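Aerobactin synthase IucA (Klebsiella pneumoniae subsp. pneumoniae, PDB 5JM8) is an ATP- and magnesium-binding NIS synthetase that takes part in making the siderophore aerobactin, probably by ligating a substrate at the expense of ATP. Local coordinates at residues F82-R87 against H108-M112; R385-R389 against L436-P440; V402-H407 against R512-L516. All coordinates share one frame. Residues are numbered along the deposited sequence.

Contact 1: residues F82-R87 against H108-M112; sequences FATLSR and HQRVM
This is a helix-helix contact beside the N-terminal antiparallel sheet, where L85 packs on L50 and F52 of strand 49-54. It joins the first turns of helix 82-96 to the middle of helix 101-124. The V111 side chain is about 13 Å from the bound ATP. Both segments are regular alpha helix and run nearly antiparallel, 151° between N-to-C directions, and the axes come within 10.6 Å. The CA atoms of A83 and M112 lie 6.9 Å apart, and those of R87 and H108 6.7 Å. The two helices are consecutive in the chain, so together they form an alpha-alpha hairpin. Helix 14-26 covers one face, where F82 touches A16 and both S86 and V111 touch F19.

M112 adopts m at chi1 and chi2. Its CE reaches F82 CE2 at 3.3 Å and S86 OG at 3.0 Å. Its SD lies 5.0 Å from the centre of the F82 ring, an oblique Met-aromatic contact. M112 SD also meets A83 CB at 3.9 Å. F82, with chi1 t, extends its ring so that CZ meets V111 CG1 at 3.8 Å. The ring also stacks with that of H115, further along the second helix.

H108 supplies the polar side. With chi1 t and chi2 near -92° it points NE2 at the first helix. NE2 donates to S86 OG at 3.1 Å and, more weakly, to A83 O at 3.3 Å, at the ring edge, near its plane. S86 OG (chi1 p) donates back to F82 O within its own helix, a very short bond of 2.5 Å.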
loop_
_atom_site.group_PDB
_atom_site.type_symbol
_atom_site.label_atom_id
_atom_site.label_comp_id
_atom_site.label_asym_id
_atom_site.label_seq_id
_atom_site.Cartn_x
_atom_site.Cartn_y
_atom_site.Cartn_z
ATOM N N PHE A 82 -32.358 -34.512 -2.204
ATOM C CA PHE A 82 -31.077 -35.070 -2.621
ATOM C C PHE A 82 -30.722 -36.314 -1.814
ATOM O O PHE A 82 -30.141 -37.261 -2.343
ATOM C CB PHE A 82 -29.967 -34.027 -2.486
ATOM C CG PHE A 82 -28.603 -34.557 -2.817
ATOM C CD1 PHE A 82 -28.296 -34.948 -4.107
ATOM C CD2 PHE A 82 -27.632 -34.670 -1.838
ATOM C CE1 PHE A 82 -27.047 -35.444 -4.416
ATOM C CE2 PHE A 82 -26.377 -35.164 -2.141
ATOM C CZ PHE A 82 -26.086 -35.551 -3.433
ATOM N N ALA A 83 -31.071 -36.300 -0.532
ATOM C CA ALA A 83 -30.796 -37.429 0.350
ATOM C C ALA A 83 -31.545 -38.671 -0.120
ATOM O O ALA A 83 -31.035 -39.788 -0.024
ATOM C CB ALA A 83 -31.177 -37.088 1.782
ATOM N N THR A 84 -32.756 -38.468 -0.630
ATOM C CA THR A 84 -33.575 -39.571 -1.119
ATOM C C THR A 84 -33.019 -40.128 -2.429
ATOM O O THR A 84 -32.671 -41.306 -2.502
ATOM C CB THR A 84 -35.047 -39.144 -1.335
ATOM O OG1 THR A 84 -35.597 -38.653 -0.105
ATOM C CG2 THR A 84 -35.891 -40.319 -1.817
ATOM N N LEU A 85 -32.934 -39.286 -3.456
ATOM C CA LEU A 85 -32.539 -39.743 -4.790
ATOM C C LEU A 85 -31.146 -40.375 -4.802
ATOM O O LEU A 85 -30.881 -41.288 -5.584
ATOM C CB LEU A 85 -32.594 -38.586 -5.800
ATOM C CG LEU A 85 -31.721 -37.341 -5.592
ATOM C CD1 LEU A 85 -30.292 -37.519 -6.104
ATOM C CD2 LEU A 85 -32.372 -36.145 -6.270
ATOM N N SER A 86 -30.266 -39.889 -3.933
ATOM C CA SER A 86 -28.913 -40.422 -3.822
ATOM C C SER A 86 -28.922 -41.806 -3.193
ATOM O O SER A 86 -28.178 -42.687 -3.613
ATOM C CB SER A 86 -28.041 -39.483 -2.996
ATOM O OG SER A 86 -28.666 -39.192 -1.762
ATOM N N ARG A 87 -29.755 -41.983 -2.175
ATOM C CA ARG A 87 -29.933 -43.288 -1.552
ATOM C C ARG A 87 -30.510 -44.283 -2.555
ATOM O O ARG A 87 -30.107 -45.447 -2.590
ATOM C CB ARG A 87 -30.847 -43.182 -0.332
ATOM C CG ARG A 87 -31.089 -44.513 0.369
ATOM C CD ARG A 87 -31.990 -44.367 1.581
ATOM N NE ARG A 87 -33.323 -43.888 1.225
ATOM C CZ ARG A 87 -34.302 -44.662 0.762
ATOM N NH1 ARG A 87 -34.107 -45.965 0.588
ATOM N NH2 ARG A 87 -35.480 -44.133 0.469
ATOM N N HIS A 108 -22.645 -43.387 0.951
ATOM C CA HIS A 108 -23.797 -42.492 0.977
ATOM C C HIS A 108 -23.710 -41.468 2.103
ATOM O O HIS A 108 -24.068 -40.307 1.910
ATOM C CB HIS A 108 -25.096 -43.288 1.116
ATOM C CG HIS A 108 -26.329 -42.440 1.042
ATOM N ND1 HIS A 108 -26.926 -41.898 2.159
ATOM C CD2 HIS A 108 -27.071 -42.035 -0.016
ATOM C CE1 HIS A 108 -27.986 -41.199 1.792
ATOM N NE2 HIS A 108 -28.096 -41.267 0.478
ATOM N N GLN A 109 -23.249 -41.892 3.278
ATOM C CA GLN A 109 -23.140 -40.970 4.405
ATOM C C GLN A 109 -22.103 -39.893 4.094
ATOM O O GLN A 109 -22.305 -38.723 4.409
ATOM C CB GLN A 109 -22.785 -41.711 5.707
ATOM C CG GLN A 109 -21.413 -42.371 5.729
ATOM C CD GLN A 109 -21.082 -43.010 7.069
ATOM O OE1 GLN A 109 -21.926 -43.082 7.963
ATOM N NE2 GLN A 109 -19.845 -43.474 7.213
ATOM N N ARG A 110 -21.009 -40.292 3.451
ATOM C CA ARG A 110 -19.959 -39.352 3.068
ATOM C C ARG A 110 -20.465 -38.335 2.047
ATOM O O ARG A 110 -20.102 -37.162 2.099
ATOM C CB ARG A 110 -18.745 -40.103 2.510
ATOM C CG ARG A 110 -17.910 -40.794 3.578
ATOM C CD ARG A 110 -16.767 -41.605 2.981
ATOM N NE ARG A 110 -15.904 -42.183 4.010
ATOM C CZ ARG A 110 -14.849 -42.954 3.758
ATOM N NH1 ARG A 110 -14.523 -43.253 2.508
ATOM N NH2 ARG A 110 -14.121 -43.432 4.757
ATOM N N VAL A 111 -21.301 -38.791 1.121
ATOM C CA VAL A 111 -21.880 -37.914 0.107
ATOM C C VAL A 111 -22.827 -36.891 0.739
ATOM O O VAL A 111 -22.953 -35.770 0.246
ATOM C CB VAL A 111 -22.634 -38.729 -0.968
ATOM C CG1 VAL A 111 -23.511 -37.830 -1.826
ATOM C CG2 VAL A 111 -21.649 -39.483 -1.842
ATOM N N MET A 112 -23.502 -37.288 1.815
ATOM C CA MET A 112 -24.379 -36.377 2.549
ATOM C C MET A 112 -23.576 -35.411 3.403
ATOM O O MET A 112 -23.938 -34.242 3.539
ATOM C CB MET A 112 -25.349 -37.148 3.444
ATOM C CG MET A 112 -26.481 -37.841 2.708
ATOM S SD MET A 112 -27.337 -36.781 1.517
ATOM C CE MET A 112 -26.902 -37.616 0.006
#

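Contact 2: residues R385-R389 against L436-P440; sequences RLSDR and LGDLP
D438, L386 and R389 have the most surface covered here. D438 and G437 form the turn of a beta-hairpin, between strands 431-435 and 440-445 of the mixed four-stranded sheet. Both have left-handed backbone angles (68/19 and 70/39), close to a type I' turn. L436 N bonds L439 O at 3.0 Å. The turn meets helix 378-390, with the CA atoms of L386 and D438 5.5 Å apart. D438 (chi1 m) accepts at OD1 from NE and NH2 of R385 (m,t,m), each at 3.0 Å, in a salt bridge, and from Q360 NE2. A water joins D438 OD2 (2.5 Å) to R389 NE (3.0 Å) and, weakly, to R385 O (2.9 Å). L386 (t,p) CD2 reaches L439 CD1 at 4.0 Å. R389 (t,t,p) NH2 donates to G437 O at 2.6 Å; a CB on G437 would clash with that NH2. R323 of the second subunit brings a like charge close to R389 NH1. D438 thus balances R385 directly and meets R389 through water, so polar groups dominate, with L386-L439 the apolar part.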
loop_
_atom_site.group_PDB
_atom_site.type_symbol
_atom_site.label_atom_id
_atom_site.label_comp_id
_atom_site.label_asym_id
_atom_site.label_seq_id
_atom_site.Cartn_x
_atom_site.Cartn_y
_atom_site.Cartn_z
ATOM N N ARG A 385 -14.909 -8.312 -17.283
ATOM C CA ARG A 385 -14.063 -7.153 -17.016
ATOM C C ARG A 385 -13.101 -6.924 -18.171
ATOM O O ARG A 385 -12.797 -5.785 -18.520
ATOM C CB ARG A 385 -13.280 -7.332 -15.717
ATOM C CG ARG A 385 -14.097 -7.103 -14.468
ATOM C CD ARG A 385 -13.207 -7.001 -13.251
ATOM N NE ARG A 385 -12.416 -8.211 -13.058
ATOM C CZ ARG A 385 -12.815 -9.266 -12.356
ATOM N NH1 ARG A 385 -14.006 -9.272 -11.771
ATOM N NH2 ARG A 385 -12.020 -10.320 -12.238
ATOM N N LEU A 386 -12.621 -8.016 -18.753
ATOM C CA LEU A 386 -11.742 -7.946 -19.910
ATOM C C LEU A 386 -12.471 -7.274 -21.068
ATOM O O LEU A 386 -11.924 -6.396 -21.736
ATOM C CB LEU A 386 -11.271 -9.347 -20.305
ATOM C CG LEU A 386 -10.412 -9.472 -21.563
ATOM C CD1 LEU A 386 -9.143 -8.644 -21.436
ATOM C CD2 LEU A 386 -10.088 -10.939 -21.827
ATOM N N SER A 387 -13.717 -7.685 -21.284
ATOM C CA SER A 387 -14.544 -7.131 -22.351
ATOM C C SER A 387 -14.729 -5.625 -22.185
ATOM O O SER A 387 -14.468 -4.855 -23.111
ATOM C CB SER A 387 -15.908 -7.829 -22.382
ATOM O OG SER A 387 -16.770 -7.238 -23.336
ATOM N N ASP A 388 -15.170 -5.210 -21.002
ATOM C CA ASP A 388 -15.459 -3.805 -20.731
ATOM C C ASP A 388 -14.224 -2.919 -20.855
ATOM O O ASP A 388 -14.310 -1.788 -21.337
ATOM C CB ASP A 388 -16.052 -3.643 -19.329
ATOM C CG ASP A 388 -17.442 -4.236 -19.208
ATOM O OD1 ASP A 388 -18.164 -4.295 -20.227
ATOM O OD2 ASP A 388 -17.816 -4.640 -18.087
ATOM N N ARG A 389 -13.082 -3.428 -20.405
ATOM C CA ARG A 389 -11.839 -2.668 -20.456
ATOM C C ARG A 389 -11.390 -2.448 -21.899
ATOM O O ARG A 389 -11.126 -1.316 -22.309
ATOM C CB ARG A 389 -10.742 -3.380 -19.661
ATOM C CG ARG A 389 -9.410 -2.640 -19.641
ATOM C CD ARG A 389 -8.431 -3.254 -18.648
ATOM N NE ARG A 389 -8.097 -4.639 -18.975
ATOM C CZ ARG A 389 -7.123 -5.000 -19.804
ATOM N NH1 ARG A 389 -6.373 -4.083 -20.407
ATOM N NH2 ARG A 389 -6.896 -6.283 -20.035
ATOM N N LEU A 436 -3.083 -10.526 -16.119
ATOM C CA LEU A 436 -2.795 -9.101 -16.046
ATOM C C LEU A 436 -3.896 -8.372 -16.800
ATOM O O LEU A 436 -3.938 -8.398 -18.029
ATOM C CB LEU A 436 -1.416 -8.778 -16.637
ATOM C CG LEU A 436 -1.015 -7.299 -16.690
ATOM C CD1 LEU A 436 -1.010 -6.668 -15.307
ATOM C CD2 LEU A 436 0.350 -7.131 -17.350
ATOM N N GLY A 437 -4.793 -7.732 -16.059
ATOM C CA GLY A 437 -5.972 -7.129 -16.648
ATOM C C GLY A 437 -6.943 -8.184 -17.144
ATOM O O GLY A 437 -7.541 -8.033 -18.208
ATOM N N ASP A 438 -7.080 -9.258 -16.367
ATOM C CA ASP A 438 -8.045 -10.326 -16.629
ATOM C C ASP A 438 -7.728 -11.153 -17.879
ATOM O O ASP A 438 -8.601 -11.852 -18.398
ATOM C CB ASP A 438 -9.457 -9.740 -16.741
ATOM C CG ASP A 438 -9.853 -8.949 -15.508
ATOM O OD1 ASP A 438 -10.121 -9.576 -14.461
ATOM O OD2 ASP A 438 -9.899 -7.702 -15.585
ATOM N N LEU A 439 -6.481 -11.088 -18.343
ATOM C CA LEU A 439 -6.026 -11.888 -19.480
ATOM C C LEU A 439 -4.851 -12.766 -19.059
ATOM O O LEU A 439 -3.927 -12.279 -18.416
ATOM C CB LEU A 439 -5.612 -10.988 -20.649
ATOM C CG LEU A 439 -5.170 -11.708 -21.927
ATOM C CD1 LEU A 439 -6.372 -12.276 -22.666
ATOM C CD2 LEU A 439 -4.372 -10.777 -22.827
ATOM N N PRO A 440 -4.876 -14.063 -19.418
ATOM C CA PRO A 440 -3.716 -14.896 -19.078
ATOM C C PRO A 440 -2.435 -14.415 -19.759
ATOM O O PRO A 440 -2.402 -14.298 -20.985
ATOM C CB PRO A 440 -4.112 -16.288 -19.587
ATOM C CG PRO A 440 -5.592 -16.255 -19.708
ATOM C CD PRO A 440 -5.939 -14.847 -20.070
HETATM O O HOH W 1 -10.196 -5.852 -17.234
#

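Contact 3: residues V402-H407 against R512-L516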
loop_
_atom_site.group_PDB
_atom_site.type_symbol
_atom_site.label_atom_id
_atom_site.label_comp_id
_atom_site.label_asym_id
_atom_site.label_seq_id
_atom_site.Cartn_x
_atom_site.Cartn_y
_atom_site.Cartn_z
ATOM N N VAL A 402 -9.608 -17.669 -23.925
ATOM C CA VAL A 402 -9.354 -19.073 -24.243
ATOM C C VAL A 402 -8.099 -19.255 -25.095
ATOM O O VAL A 402 -7.336 -20.199 -24.887
ATOM C CB VAL A 402 -10.553 -19.709 -24.980
ATOM C CG1 VAL A 402 -10.184 -21.087 -25.533
ATOM C CG2 VAL A 402 -11.748 -19.817 -24.049
ATOM N N ASP A 403 -7.899 -18.374 -26.068
ATOM C CA ASP A 403 -6.711 -18.443 -26.913
ATOM C C ASP A 403 -5.439 -18.225 -26.104
ATOM O O ASP A 403 -4.451 -18.934 -26.282
ATOM C CB ASP A 403 -6.791 -17.412 -28.036
ATOM C CG ASP A 403 -7.926 -17.688 -29.000
ATOM O OD1 ASP A 403 -8.463 -18.818 -28.987
ATOM O OD2 ASP A 403 -8.278 -16.776 -29.778
ATOM N N ALA A 404 -5.470 -17.237 -25.214
ATOM C CA ALA A 404 -4.325 -16.936 -24.364
ATOM C C ALA A 404 -4.063 -18.061 -23.371
ATOM O O ALA A 404 -2.921 -18.300 -22.982
ATOM C CB ALA A 404 -4.546 -15.630 -23.631
ATOM N N TYR A 405 -5.127 -18.742 -22.958
ATOM C CA TYR A 405 -5.007 -19.881 -22.055
ATOM C C TYR A 405 -4.228 -21.004 -22.728
ATOM O O TYR A 405 -3.384 -21.647 -22.107
ATOM C CB TYR A 405 -6.391 -20.371 -21.625
ATOM C CG TYR A 405 -6.388 -21.715 -20.925
ATOM C CD1 TYR A 405 -6.188 -21.808 -19.554
ATOM C CD2 TYR A 405 -6.597 -22.889 -21.636
ATOM C CE1 TYR A 405 -6.191 -23.035 -18.910
ATOM C CE2 TYR A 405 -6.600 -24.119 -21.002
ATOM C CZ TYR A 405 -6.396 -24.186 -19.639
ATOM O OH TYR A 405 -6.399 -25.409 -19.005
ATOM N N CYS A 406 -4.512 -21.231 -24.005
ATOM C CA CYS A 406 -3.814 -22.252 -24.776
ATOM C C CYS A 406 -2.329 -21.929 -24.921
ATOM O O CYS A 406 -1.476 -22.795 -24.730
ATOM C CB CYS A 406 -4.449 -22.399 -26.159
ATOM S SG CYS A 406 -6.152 -22.979 -26.132
ATOM N N HIS A 407 -2.030 -20.679 -25.258
ATOM C CA HIS A 407 -0.653 -20.253 -25.487
ATOM C C HIS A 407 0.171 -20.192 -24.203
ATOM O O HIS A 407 1.360 -20.511 -24.210
ATOM C CB HIS A 407 -0.625 -18.880 -26.160
ATOM C CG HIS A 407 -1.021 -18.901 -27.604
ATOM N ND1 HIS A 407 -2.120 -18.221 -28.084
ATOM C CD2 HIS A 407 -0.456 -19.508 -28.676
ATOM C CE1 HIS A 407 -2.217 -18.411 -29.388
ATOM N NE2 HIS A 407 -1.220 -19.189 -29.772
ATOM N N ARG A 512 -11.619 -23.910 -31.151
ATOM C CA ARG A 512 -10.477 -23.007 -31.026
ATOM C C ARG A 512 -9.276 -23.722 -30.436
ATOM O O ARG A 512 -8.157 -23.587 -30.925
ATOM C CB ARG A 512 -10.820 -21.803 -30.150
ATOM C CG ARG A 512 -11.716 -20.788 -30.817
ATOM C CD ARG A 512 -11.694 -19.457 -30.084
ATOM N NE ARG A 512 -12.338 -18.408 -30.872
ATOM C CZ ARG A 512 -11.696 -17.552 -31.665
ATOM N NH1 ARG A 512 -10.376 -17.591 -31.781
ATOM N NH2 ARG A 512 -12.383 -16.641 -32.340
ATOM N N VAL A 513 -9.520 -24.473 -29.371
ATOM C CA VAL A 513 -8.465 -25.216 -28.703
ATOM C C VAL A 513 -7.815 -26.202 -29.669
ATOM O O VAL A 513 -6.592 -26.321 -29.712
ATOM C CB VAL A 513 -9.007 -25.973 -27.476
ATOM C CG1 VAL A 513 -7.901 -26.771 -26.810
ATOM C CG2 VAL A 513 -9.632 -24.998 -26.488
ATOM N N ARG A 514 -8.643 -26.901 -30.441
ATOM C CA ARG A 514 -8.156 -27.887 -31.399
ATOM C C ARG A 514 -7.209 -27.245 -32.404
ATOM O O ARG A 514 -6.132 -27.777 -32.681
ATOM C CB ARG A 514 -9.324 -28.546 -32.130
ATOM C CG ARG A 514 -8.905 -29.620 -33.129
ATOM C CD ARG A 514 -10.108 -30.182 -33.867
ATOM N NE ARG A 514 -10.887 -29.130 -34.515
ATOM C CZ ARG A 514 -12.127 -29.284 -34.968
ATOM N NH1 ARG A 514 -12.746 -30.453 -34.849
ATOM N NH2 ARG A 514 -12.750 -28.263 -35.538
ATOM N N THR A 515 -7.625 -26.104 -32.951
ATOM C CA THR A 515 -6.812 -25.351 -33.905
ATOM C C THR A 515 -5.423 -25.071 -33.352
ATOM O O THR A 515 -4.419 -25.311 -34.016
ATOM C CB THR A 515 -7.471 -24.003 -34.275
ATOM O OG1 THR A 515 -8.770 -24.235 -34.833
ATOM C CG2 THR A 515 -6.619 -23.241 -35.287
ATOM N N LEU A 516 -5.372 -24.566 -32.126
ATOM C CA LEU A 516 -4.109 -24.196 -31.510
ATOM C C LEU A 516 -3.315 -25.427 -31.076
ATOM O O LEU A 516 -2.086 -25.418 -31.120
ATOM C CB LEU A 516 -4.363 -23.268 -30.322
ATOM C CG LEU A 516 -5.057 -21.953 -30.701
ATOM C CD1 LEU A 516 -5.355 -21.121 -29.468
ATOM C CD2 LEU A 516 -4.219 -21.152 -31.689
#
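V402, C406, V513 and L516 make the apolar centre. This is side-by-side packing of two alpha helices, 394-420 and 506-521. Segments 402-407 and 512-516 both lie in the FhuF-like family region. The axes approach to 9.9 Å and run roughly parallel, 34° apart, with a signed crossing angle of -34°. The backbones come close at C406 and V513, whose CA atoms are 6.8 Å apart. V513 CG2 meets C406 SG at 4.0 Å and V402 CG1 at 4.1 Å. Helix 475-500 lies next to both, since V402 touches L498 and V513 touches T491.

L516 has the largest area covered by the other segment. Its CA-to-CB bond points toward helix 394-420, and the m,t rotamer puts CD1 3.7 Å from C406 CB. It also spans the step from the apolar centre to the polar edge. L516 CD1 is 3.9 Å from D403 OD1, and L516 CD2 is 4.1 Å from H407 NE2. H407 is exposed and marks one end of the contact.

R512 lies toward the other end, where it also touches H399. No hydrogen bond crosses between the segments. The charged link is a salt bridge, with D403 OD2 3.0 Å from R512 NH1.

All three contacts are partly buried, each mixing buried and more open residues. Contacts 1 and 3 are both helix-helix packings, one nearly antiparallel between consecutive helices, the other roughly parallel between helices distant in sequence. Contact 2 instead sets a hairpin turn on a helix. It is mostly polar and is the one reached by the second subunit. Contact 3 has an apolar centre with one salt bridge, and contact 1 joins sulfur-aromatic packing to histidine and serine hydrogen bonds. Contacts 2 and 3 touch: L439 and P440 pack on A404 of helix 394-420, which directly follows helix 378-390. Contact 1 stands apart, its centre about 40 Å from that of contact 2.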